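Local coordinates for protein dTDP-4-dehydrorhamnose 3,5-epimerase (Sulfolobus tokodaii, PDB 2B9U) that probably catalyses the epimerisation of dTDP-4-dehydro-6-deoxy-alpha-D-glucose at C3' and C5' to dTDP-4-dehydro-beta-L-rhamnose, in dTDP-L-rhamnose biosynthesis, at residues H61-P66 and N135-P140; G70-V75 and I129-H134; R143-S148 and E170-F175. One frame throughout, in Å; residues are numbered along the deposited sequence.

The first segment met from the N terminus, 61-66, ends strand 57-63 and meets 135-140 in interaction 1, which closes a loop made largely of strand. Within that loop lies interaction 2, where strand 70-75 pairs antiparallel with the end of strand 126-133, in the sheet other than the one that holds 57-63. Residues 129-134 then run directly into 135-140. Interaction 3 opens after interaction 1 has closed, and joins 143-148, at the end of strand 142-144, to the C-terminal segment 170-175. Interactions 1 and 3 meet at Tyr62: its backbone O faces Arg143 N, and its OH faces Glu173 O. Interactions 1 and 2 touch where Lys71 approaches His61.

Interaction 1: residues H61-P66 and N135-P140; sequences HYQRTP and NEYSPP
Gln63 reaches from the end of its strand across to the loop 135-140, with both ends of its amide bonded to consecutive peptide groups there. The chain is extended beyond CG (chi2 170°), which carries CD out to the loop. NE2 gives a nearly straight bond to Glu136 O (2.9 Å, N-H...O 170°), and the acceptor lies close to the amide plane. OE1 takes the N-H of Ser138 at 2.8 Å, from a donor well above the carbonyl plane. The buried amide is thereby fixed in rotation, the more so as NE2 also donates to Lys67 O.

Beyond Gln63 in the sequence the contact is thinner. Asn135 brings ND2 to 3.3 Å from Pro66 O, at an angle too poor for a hydrogen bond; its amide bonds instead to Glu68 O. Arg64 stretches its guanidinium toward the carbonyl of Pro140, with NH2 3.1 Å from Pro140 O.

The loop so held carries Tyr137, whose ring has Pro139 CD over the centre of one face and which is predicted to stack on the thymidine ring of the substrate. This places the contact at the rim of the cupin-fold barrel, beside what is probably the thymidine-binding end of an RmlC-type site.

Interaction 2: residues G70-V75 and I129-H134; sequences GKIIFV and IYFITH
Ile72 and Phe131 form the middle of this antiparallel pairing, a hydrogen-bonded pair in which each backbone N-H reaches the other's carbonyl: Ile72 N to Phe131 O and Phe131 N to Ile72 O are both 2.8 Å, with the donors in the carbonyl planes. Phe74 and Ile129 repeat the pattern, while Lys71 with Ile132 and Ile73 with Tyr130 are the non-hydrogen-bonded pairs between. At the other end Thr133 N gives a straight bond to Gly70 O (2.9 Å, 177°), but the return bond from Gly70 N to Thr133 O is weak.

Above this ladder the CB atoms of Ile72 and Phe131 meet at 3.9 Å. Phe131 holds CG beside the backbone N (chi1 -55°), and its ring lies back along its own strand toward Ile129, with CE2 3.9 Å from Phe74 CB. Ile129 CG2 covers one face of this ring, offset toward the rim. On the other side of the sheet Ile73 CD1 touches Tyr130 CD2 at 3.8 Å, the two side chains crossing obliquely.

Thr133 OG1 sits 3.3 Å from Gly70 CA, where no side chain intervenes, and shares a hydrogen bond with His134 ND1 in the plane of the imidazole.

Further out, Tyr130 OH bonds to Ser50 OG, and His118 of strand 116-122, in the facing sheet, packs on Lys71, Ile73 and Tyr130. Strand 109-112 continues the sheet beside 70-75 and strand 44-52 beside 126-133, while Met49 and Thr47 of the second subunit pack on Phe74 and Phe131.

Interaction 3: residues R143-S148 and E170-F175; sequences RCISYS and EKAEVF
The guanidinium of Arg143 has Glu173 CB at its edge, close to its plane, with NE the nearest atom at 3.9 Å. This is at the edge of the jelly-roll fold, where strand 142-144 borders its sheet within the chain and the C-terminal segment 170-175 passes alongside without forming a strand. The two side chains lie next to each other and point the same way, their guanidinium and carboxylate planes only 24° apart. Both chains bend at chi2, yet the charged ends do not meet: Arg143 NH2 and Glu173 OE1 stay 5.6 Å apart, so any attraction between them is probably modest. The aliphatic part of the arginine approaches the backbone instead, with CG 4.0 Å from Glu173 O.

Tyr62 of the neighbouring strand links the two segments, since its backbone bonds to Arg143 and its OH to Glu173 O. Arg143 NH1 makes a weak hydrogen bond to Pro140 O and lies near Arg64, a like charge. A disulfide from Cys144 to Cys166 ties strand 142-144 to the chain a few residues before 170-175.

The remaining contact is apolar. Val174 CG1 is 4.4 Å from Ile145 CG2, and Ala172 CB stands 4.1 Å from Cys144 O. Ile145 holds CG1 between the backbone N and carbonyl carbon (chi1 62°), with CG2 beside the N; this CG2 presses on Ala172 CB at 3.4 Å, tighter than a usual carbon-carbon contact.

Interaction 1: residues H61-P66 and N135-P140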
loop_
_atom_site.group_PDB
_atom_site.type_symbol
_atom_site.label_atom_id
_atom_site.label_comp_id
_atom_site.label_asym_id
_atom_site.label_seq_id
_atom_site.Cartn_x
_atom_site.Cartn_y
_atom_site.Cartn_z
ATOM N N HIS A 61 -9.912 13.104 -11.010
ATOM C CA HIS A 61 -10.908 12.930 -9.956
ATOM C C HIS A 61 -10.627 13.690 -8.676
ATOM O O HIS A 61 -9.474 13.859 -8.277
ATOM C CB HIS A 61 -11.042 11.459 -9.592
ATOM C CG HIS A 61 -11.319 10.565 -10.755
ATOM N ND1 HIS A 61 -10.661 9.371 -10.943
ATOM C CD2 HIS A 61 -12.184 10.685 -11.787
ATOM C CE1 HIS A 61 -11.115 8.790 -12.038
ATOM N NE2 HIS A 61 -12.044 9.563 -12.566
ATOM N N TYR A 62 -11.710 14.128 -8.038
ATOM C CA TYR A 62 -11.684 14.710 -6.693
ATOM C C TYR A 62 -13.048 14.496 -6.009
ATOM O O TYR A 62 -14.066 14.322 -6.679
ATOM C CB TYR A 62 -11.317 16.208 -6.733
ATOM C CG TYR A 62 -12.154 17.038 -7.683
ATOM C CD1 TYR A 62 -11.931 16.993 -9.060
ATOM C CD2 TYR A 62 -13.170 17.869 -7.211
ATOM C CE1 TYR A 62 -12.692 17.744 -9.939
ATOM C CE2 TYR A 62 -13.944 18.631 -8.096
ATOM C CZ TYR A 62 -13.683 18.555 -9.458
ATOM O OH TYR A 62 -14.426 19.284 -10.348
ATOM N N GLN A 63 -13.052 14.486 -4.681
ATOM C CA GLN A 63 -14.291 14.510 -3.921
ATOM C C GLN A 63 -14.490 15.905 -3.338
ATOM O O GLN A 63 -13.567 16.484 -2.773
ATOM C CB GLN A 63 -14.296 13.433 -2.832
ATOM C CG GLN A 63 -15.041 12.157 -3.249
ATOM C CD GLN A 63 -14.884 10.972 -2.302
ATOM O OE1 GLN A 63 -15.019 9.821 -2.732
ATOM N NE2 GLN A 63 -14.593 11.235 -1.023
ATOM N N ARG A 64 -15.690 16.455 -3.505
ATOM C CA ARG A 64 -15.975 17.798 -3.008
ATOM C C ARG A 64 -16.174 17.820 -1.494
ATOM O O ARG A 64 -16.481 16.795 -0.886
ATOM C CB ARG A 64 -17.174 18.435 -3.747
ATOM C CG ARG A 64 -18.398 17.547 -3.834
ATOM C CD ARG A 64 -19.642 18.274 -4.333
ATOM N NE ARG A 64 -20.841 17.444 -4.206
ATOM C CZ ARG A 64 -21.519 17.239 -3.074
ATOM N NH1 ARG A 64 -21.138 17.806 -1.929
ATOM N NH2 ARG A 64 -22.598 16.460 -3.087
ATOM N N THR A 65 -15.970 18.995 -0.905
ATOM C CA THR A 65 -16.252 19.262 0.507
ATOM C C THR A 65 -17.714 18.856 0.833
ATOM O O THR A 65 -18.609 19.113 0.031
ATOM C CB THR A 65 -15.921 20.752 0.797
ATOM O OG1 THR A 65 -14.567 20.845 1.280
ATOM C CG2 THR A 65 -16.864 21.394 1.801
ATOM N N PRO A 66 -17.969 18.210 1.993
ATOM C CA PRO A 66 -17.164 17.897 3.174
ATOM C C PRO A 66 -16.558 16.494 3.143
ATOM O O PRO A 66 -16.293 15.911 4.200
ATOM C CB PRO A 66 -18.209 17.954 4.292
ATOM C CG PRO A 66 -19.442 17.394 3.657
ATOM C CD PRO A 66 -19.349 17.707 2.157
ATOM N N ASN A 135 -11.091 11.609 4.011
ATOM C CA ASN A 135 -12.417 11.019 3.873
ATOM C C ASN A 135 -12.433 9.841 2.935
ATOM O O ASN A 135 -11.731 9.835 1.928
ATOM C CB ASN A 135 -13.407 12.056 3.364
ATOM C CG ASN A 135 -13.764 13.059 4.422
ATOM O OD1 ASN A 135 -14.314 12.702 5.469
ATOM N ND2 ASN A 135 -13.415 14.312 4.182
ATOM N N GLU A 136 -13.256 8.853 3.262
ATOM C CA GLU A 136 -13.398 7.672 2.436
ATOM C C GLU A 136 -14.105 7.965 1.112
ATOM O O GLU A 136 -14.582 9.078 0.872
ATOM C CB GLU A 136 -14.140 6.583 3.208
ATOM C CG GLU A 136 -13.377 6.076 4.410
ATOM C CD GLU A 136 -14.094 4.953 5.142
ATOM O OE1 GLU A 136 -15.066 4.368 4.586
ATOM O OE2 GLU A 136 -13.679 4.666 6.286
ATOM N N TYR A 137 -14.114 6.953 0.251
ATOM C CA TYR A 137 -14.980 6.860 -0.909
ATOM C C TYR A 137 -16.382 7.334 -0.564
ATOM O O TYR A 137 -16.998 6.850 0.399
ATOM C CB TYR A 137 -15.027 5.401 -1.326
ATOM C CG TYR A 137 -15.941 5.043 -2.478
ATOM C CD1 TYR A 137 -15.902 5.739 -3.685
ATOM C CD2 TYR A 137 -16.807 3.957 -2.375
ATOM C CE1 TYR A 137 -16.731 5.374 -4.752
ATOM C CE2 TYR A 137 -17.629 3.582 -3.434
ATOM C CZ TYR A 137 -17.583 4.289 -4.614
ATOM O OH TYR A 137 -18.412 3.928 -5.643
ATOM N N SER A 138 -16.865 8.302 -1.334
ATOM C CA SER A 138 -18.206 8.855 -1.151
ATOM C C SER A 138 -18.738 9.311 -2.508
ATOM O O SER A 138 -18.488 10.447 -2.926
ATOM C CB SER A 138 -18.191 10.018 -0.149
ATOM O OG SER A 138 -19.493 10.544 0.062
ATOM N N PRO A 139 -19.449 8.409 -3.211
ATOM C CA PRO A 139 -20.060 8.675 -4.522
ATOM C C PRO A 139 -20.893 9.973 -4.648
ATOM O O PRO A 139 -20.785 10.647 -5.679
ATOM C CB PRO A 139 -20.929 7.442 -4.759
ATOM C CG PRO A 139 -20.241 6.366 -4.003
ATOM C CD PRO A 139 -19.684 7.020 -2.776
ATOM N N PRO A 140 -21.724 10.322 -3.631
ATOM C CA PRO A 140 -22.462 11.585 -3.775
ATOM C C PRO A 140 -21.576 12.826 -3.958
ATOM O O PRO A 140 -22.024 13.814 -4.555
ATOM C CB PRO A 140 -23.253 11.681 -2.462
ATOM C CG PRO A 140 -23.400 10.256 -2.008
ATOM C CD PRO A 140 -22.083 9.637 -2.369
#

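Interaction 2: residues G70-V75 and I129-H134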
loop_
_atom_site.group_PDB
_atom_site.type_symbol
_atom_site.label_atom_id
_atom_site.label_comp_id
_atom_site.label_asym_id
_atom_site.label_seq_id
_atom_site.Cartn_x
_atom_site.Cartn_y
_atom_site.Cartn_z
ATOM N N GLY A 70 -7.176 13.900 0.547
ATOM C CA GLY A 70 -5.784 13.943 0.155
ATOM C C GLY A 70 -5.381 12.580 -0.367
ATOM O O GLY A 70 -6.046 11.585 -0.073
ATOM N N LYS A 71 -4.315 12.538 -1.161
ATOM C CA LYS A 71 -3.871 11.309 -1.850
ATOM C C LYS A 71 -2.344 11.223 -1.905
ATOM O O LYS A 71 -1.664 12.203 -2.268
ATOM C CB LYS A 71 -4.438 11.261 -3.280
ATOM C CG LYS A 71 -5.983 11.181 -3.343
ATOM C CD LYS A 71 -6.486 11.221 -4.758
ATOM C CE LYS A 71 -7.975 11.582 -4.798
ATOM N NZ LYS A 71 -8.426 11.952 -6.190
ATOM N N ILE A 72 -1.815 10.062 -1.527
ATOM C CA ILE A 72 -0.412 9.729 -1.728
ATOM C C ILE A 72 -0.381 8.634 -2.779
ATOM O O ILE A 72 -0.931 7.547 -2.576
ATOM C CB ILE A 72 0.279 9.214 -0.433
ATOM C CG1 ILE A 72 -0.039 10.118 0.761
ATOM C CG2 ILE A 72 1.781 9.094 -0.653
ATOM C CD1 ILE A 72 0.365 9.506 2.107
ATOM N N ILE A 73 0.239 8.947 -3.917
ATOM C CA ILE A 73 0.260 8.066 -5.064
ATOM C C ILE A 73 1.619 7.375 -5.147
ATOM O O ILE A 73 2.663 8.028 -5.088
ATOM C CB ILE A 73 0.008 8.864 -6.387
ATOM C CG1 ILE A 73 -1.272 9.722 -6.282
ATOM C CG2 ILE A 73 0.030 7.936 -7.605
ATOM C CD1 ILE A 73 -2.617 8.952 -5.946
ATOM N N PHE A 74 1.586 6.058 -5.316
ATOM C CA PHE A 74 2.787 5.228 -5.273
ATOM C C PHE A 74 2.667 4.171 -6.381
ATOM O O PHE A 74 1.575 3.634 -6.626
ATOM C CB PHE A 74 2.944 4.638 -3.850
ATOM C CG PHE A 74 4.062 3.628 -3.702
ATOM C CD1 PHE A 74 5.387 3.973 -3.966
ATOM C CD2 PHE A 74 3.782 2.330 -3.273
ATOM C CE1 PHE A 74 6.419 3.038 -3.814
ATOM C CE2 PHE A 74 4.808 1.392 -3.122
ATOM C CZ PHE A 74 6.126 1.742 -3.402
ATOM N N VAL A 75 3.773 3.929 -7.079
ATOM C CA VAL A 75 3.836 3.025 -8.236
ATOM C C VAL A 75 4.862 1.900 -8.037
ATOM O O VAL A 75 6.023 2.025 -8.460
ATOM C CB VAL A 75 4.118 3.809 -9.561
ATOM C CG1 VAL A 75 4.039 2.877 -10.783
ATOM C CG2 VAL A 75 3.122 4.982 -9.697
ATOM N N ILE A 129 -0.882 2.388 -6.299
ATOM C CA ILE A 129 -1.459 2.367 -4.957
ATOM C C ILE A 129 -1.832 3.789 -4.582
ATOM O O ILE A 129 -1.048 4.728 -4.774
ATOM C CB ILE A 129 -0.457 1.814 -3.902
ATOM C CG1 ILE A 129 0.126 0.477 -4.364
ATOM C CG2 ILE A 129 -1.106 1.723 -2.497
ATOM C CD1 ILE A 129 -0.582 -0.755 -3.924
ATOM N N TYR A 130 -3.042 3.950 -4.056
ATOM C CA TYR A 130 -3.495 5.260 -3.588
ATOM C C TYR A 130 -3.664 5.214 -2.070
ATOM O O TYR A 130 -4.533 4.482 -1.572
ATOM C CB TYR A 130 -4.849 5.624 -4.225
ATOM C CG TYR A 130 -5.061 5.328 -5.705
ATOM C CD1 TYR A 130 -5.113 4.018 -6.194
ATOM C CD2 TYR A 130 -5.281 6.370 -6.611
ATOM C CE1 TYR A 130 -5.353 3.758 -7.552
ATOM C CE2 TYR A 130 -5.526 6.123 -7.972
ATOM C CZ TYR A 130 -5.554 4.815 -8.431
ATOM O OH TYR A 130 -5.799 4.567 -9.765
ATOM N N PHE A 131 -2.855 5.959 -1.324
ATOM C CA PHE A 131 -3.096 6.087 0.109
ATOM C C PHE A 131 -3.973 7.305 0.302
ATOM O O PHE A 131 -3.579 8.425 -0.064
ATOM C CB PHE A 131 -1.802 6.209 0.907
ATOM C CG PHE A 131 -0.831 5.095 0.663
ATOM C CD1 PHE A 131 -1.012 3.853 1.265
ATOM C CD2 PHE A 131 0.275 5.290 -0.160
ATOM C CE1 PHE A 131 -0.098 2.815 1.038
ATOM C CE2 PHE A 131 1.181 4.265 -0.400
ATOM C CZ PHE A 131 0.996 3.025 0.207
ATOM N N ILE A 132 -5.175 7.085 0.832
ATOM C CA ILE A 132 -6.217 8.131 0.856
ATOM C C ILE A 132 -6.400 8.671 2.268
ATOM O O ILE A 132 -6.526 7.900 3.239
ATOM C CB ILE A 132 -7.560 7.627 0.211
ATOM C CG1 ILE A 132 -7.361 7.393 -1.282
ATOM C CG2 ILE A 132 -8.742 8.626 0.395
ATOM C CD1 ILE A 132 -8.309 6.375 -1.863
ATOM N N THR A 133 -6.356 9.998 2.385
ATOM C CA THR A 133 -6.495 10.673 3.674
ATOM C C THR A 133 -7.787 11.480 3.676
ATOM O O THR A 133 -8.433 11.634 2.630
ATOM C CB THR A 133 -5.287 11.603 3.986
ATOM O OG1 THR A 133 -5.354 12.770 3.159
ATOM C CG2 THR A 133 -3.929 10.880 3.760
ATOM N N HIS A 134 -8.172 11.952 4.861
ATOM C CA HIS A 134 -9.316 12.867 5.084
ATOM C C HIS A 134 -10.682 12.194 5.127
ATOM O O HIS A 134 -11.352 12.209 6.165
ATOM C CB HIS A 134 -9.330 14.042 4.084
ATOM C CG HIS A 134 -8.255 15.050 4.321
ATOM N ND1 HIS A 134 -6.926 14.791 4.063
ATOM C CD2 HIS A 134 -8.309 16.327 4.779
ATOM C CE1 HIS A 134 -6.206 15.864 4.345
ATOM N NE2 HIS A 134 -7.020 16.808 4.788
#

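Interaction 3: residues R143-S148 and E170-F175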
loop_
_atom_site.group_PDB
_atom_site.type_symbol
_atom_site.label_atom_id
_atom_site.label_comp_id
_atom_site.label_asym_id
_atom_site.label_seq_id
_atom_site.Cartn_x
_atom_site.Cartn_y
_atom_site.Cartn_z
ATOM N N ARG A 143 -16.579 14.138 -8.109
ATOM C CA ARG A 143 -16.595 15.055 -9.252
ATOM C C ARG A 143 -15.321 14.840 -10.093
ATOM O O ARG A 143 -14.326 14.299 -9.603
ATOM C CB ARG A 143 -16.665 16.520 -8.786
ATOM C CG ARG A 143 -17.978 16.968 -8.100
ATOM C CD ARG A 143 -19.212 16.833 -9.025
ATOM N NE ARG A 143 -20.387 17.553 -8.522
ATOM C CZ ARG A 143 -21.182 17.123 -7.539
ATOM N NH1 ARG A 143 -20.949 15.962 -6.922
ATOM N NH2 ARG A 143 -22.221 17.865 -7.162
ATOM N N CYS A 144 -15.358 15.270 -11.354
ATOM C CA CYS A 144 -14.180 15.205 -12.201
ATOM C C CYS A 144 -14.133 16.322 -13.228
ATOM O O CYS A 144 -15.159 16.951 -13.539
ATOM C CB CYS A 144 -14.070 13.836 -12.895
ATOM S SG CYS A 144 -15.502 13.403 -13.891
ATOM N N ILE A 145 -12.930 16.574 -13.735
ATOM C CA ILE A 145 -12.725 17.437 -14.895
ATOM C C ILE A 145 -12.043 16.602 -15.971
ATOM O O ILE A 145 -11.347 15.640 -15.653
ATOM C CB ILE A 145 -11.924 18.722 -14.554
ATOM C CG1 ILE A 145 -10.508 18.381 -14.057
ATOM C CG2 ILE A 145 -12.685 19.559 -13.501
ATOM C CD1 ILE A 145 -9.507 19.507 -14.179
ATOM N N SER A 146 -12.255 16.961 -17.235
ATOM C CA SER A 146 -11.799 16.165 -18.370
ATOM C C SER A 146 -10.282 15.964 -18.426
ATOM O O SER A 146 -9.500 16.914 -18.218
ATOM C CB SER A 146 -12.306 16.786 -19.685
ATOM O OG SER A 146 -11.813 16.098 -20.824
ATOM N N TYR A 147 -9.897 14.718 -18.715
ATOM C CA TYR A 147 -8.523 14.310 -19.013
ATOM C C TYR A 147 -7.904 15.188 -20.121
ATOM O O TYR A 147 -6.696 15.391 -20.151
ATOM C CB TYR A 147 -8.517 12.835 -19.480
ATOM C CG TYR A 147 -8.894 12.748 -20.939
ATOM C CD1 TYR A 147 -10.225 12.886 -21.333
ATOM C CD2 TYR A 147 -7.916 12.623 -21.933
ATOM C CE1 TYR A 147 -10.589 12.863 -22.678
ATOM C CE2 TYR A 147 -8.268 12.606 -23.295
ATOM C CZ TYR A 147 -9.617 12.735 -23.650
ATOM O OH TYR A 147 -10.004 12.736 -24.973
ATOM N N SER A 148 -8.741 15.656 -21.054
ATOM C CA SER A 148 -8.304 16.451 -22.214
ATOM C C SER A 148 -7.696 17.798 -21.825
ATOM O O SER A 148 -7.150 18.512 -22.671
ATOM C CB SER A 148 -9.464 16.693 -23.175
ATOM O OG SER A 148 -10.491 17.478 -22.585
ATOM N N GLU A 170 -13.716 24.687 -17.140
ATOM C CA GLU A 170 -14.572 25.878 -17.026
ATOM C C GLU A 170 -16.066 25.590 -16.837
ATOM O O GLU A 170 -16.825 26.486 -16.444
ATOM C CB GLU A 170 -14.334 26.843 -18.193
ATOM C CG GLU A 170 -13.301 27.933 -17.895
ATOM C CD GLU A 170 -11.855 27.447 -17.981
ATOM O OE1 GLU A 170 -11.526 26.737 -18.951
ATOM O OE2 GLU A 170 -11.042 27.799 -17.088
ATOM N N LYS A 171 -16.475 24.344 -17.089
ATOM C CA LYS A 171 -17.860 23.913 -16.856
ATOM C C LYS A 171 -18.065 23.213 -15.500
ATOM O O LYS A 171 -19.124 23.339 -14.876
ATOM C CB LYS A 171 -18.342 23.004 -17.992
ATOM C CG LYS A 171 -18.421 23.676 -19.366
ATOM C CD LYS A 171 -19.653 24.573 -19.515
ATOM C CE LYS A 171 -19.988 24.818 -20.985
ATOM N NZ LYS A 171 -20.757 23.690 -21.612
ATOM N N ALA A 172 -17.038 22.496 -15.048
ATOM C CA ALA A 172 -17.095 21.663 -13.845
ATOM C C ALA A 172 -17.528 22.375 -12.560
ATOM O O ALA A 172 -17.313 23.581 -12.396
ATOM C CB ALA A 172 -15.748 21.004 -13.628
ATOM N N GLU A 173 -18.136 21.598 -11.661
ATOM C CA GLU A 173 -18.406 22.008 -10.284
ATOM C C GLU A 173 -17.148 21.746 -9.451
ATOM O O GLU A 173 -16.750 20.595 -9.260
ATOM C CB GLU A 173 -19.602 21.224 -9.714
ATOM C CG GLU A 173 -20.933 21.433 -10.448
ATOM C CD GLU A 173 -21.498 22.844 -10.260
ATOM O OE1 GLU A 173 -22.104 23.114 -9.190
ATOM O OE2 GLU A 173 -21.336 23.675 -11.185
ATOM N N VAL A 174 -16.523 22.813 -8.959
ATOM C CA VAL A 174 -15.190 22.715 -8.361
ATOM C C VAL A 174 -15.088 23.249 -6.920
ATOM O O VAL A 174 -16.083 23.678 -6.331
ATOM C CB VAL A 174 -14.110 23.393 -9.269
ATOM C CG1 VAL A 174 -13.986 22.671 -10.607
ATOM C CG2 VAL A 174 -14.408 24.882 -9.469
ATOM N N PHE A 175 -13.875 23.199 -6.368
ATOM C CA PHE A 175 -13.584 23.697 -5.019
ATOM C C PHE A 175 -13.579 25.229 -4.934
ATOM O O PHE A 175 -13.508 25.928 -5.949
ATOM C CB PHE A 175 -12.219 23.187 -4.547
ATOM C CG PHE A 175 -12.243 21.817 -3.925
ATOM C CD1 PHE A 175 -12.412 20.677 -4.707
ATOM C CD2 PHE A 175 -12.046 21.665 -2.556
ATOM C CE1 PHE A 175 -12.408 19.409 -4.127
ATOM C CE2 PHE A 175 -12.041 20.395 -1.967
ATOM C CZ PHE A 175 -12.223 19.270 -2.758
#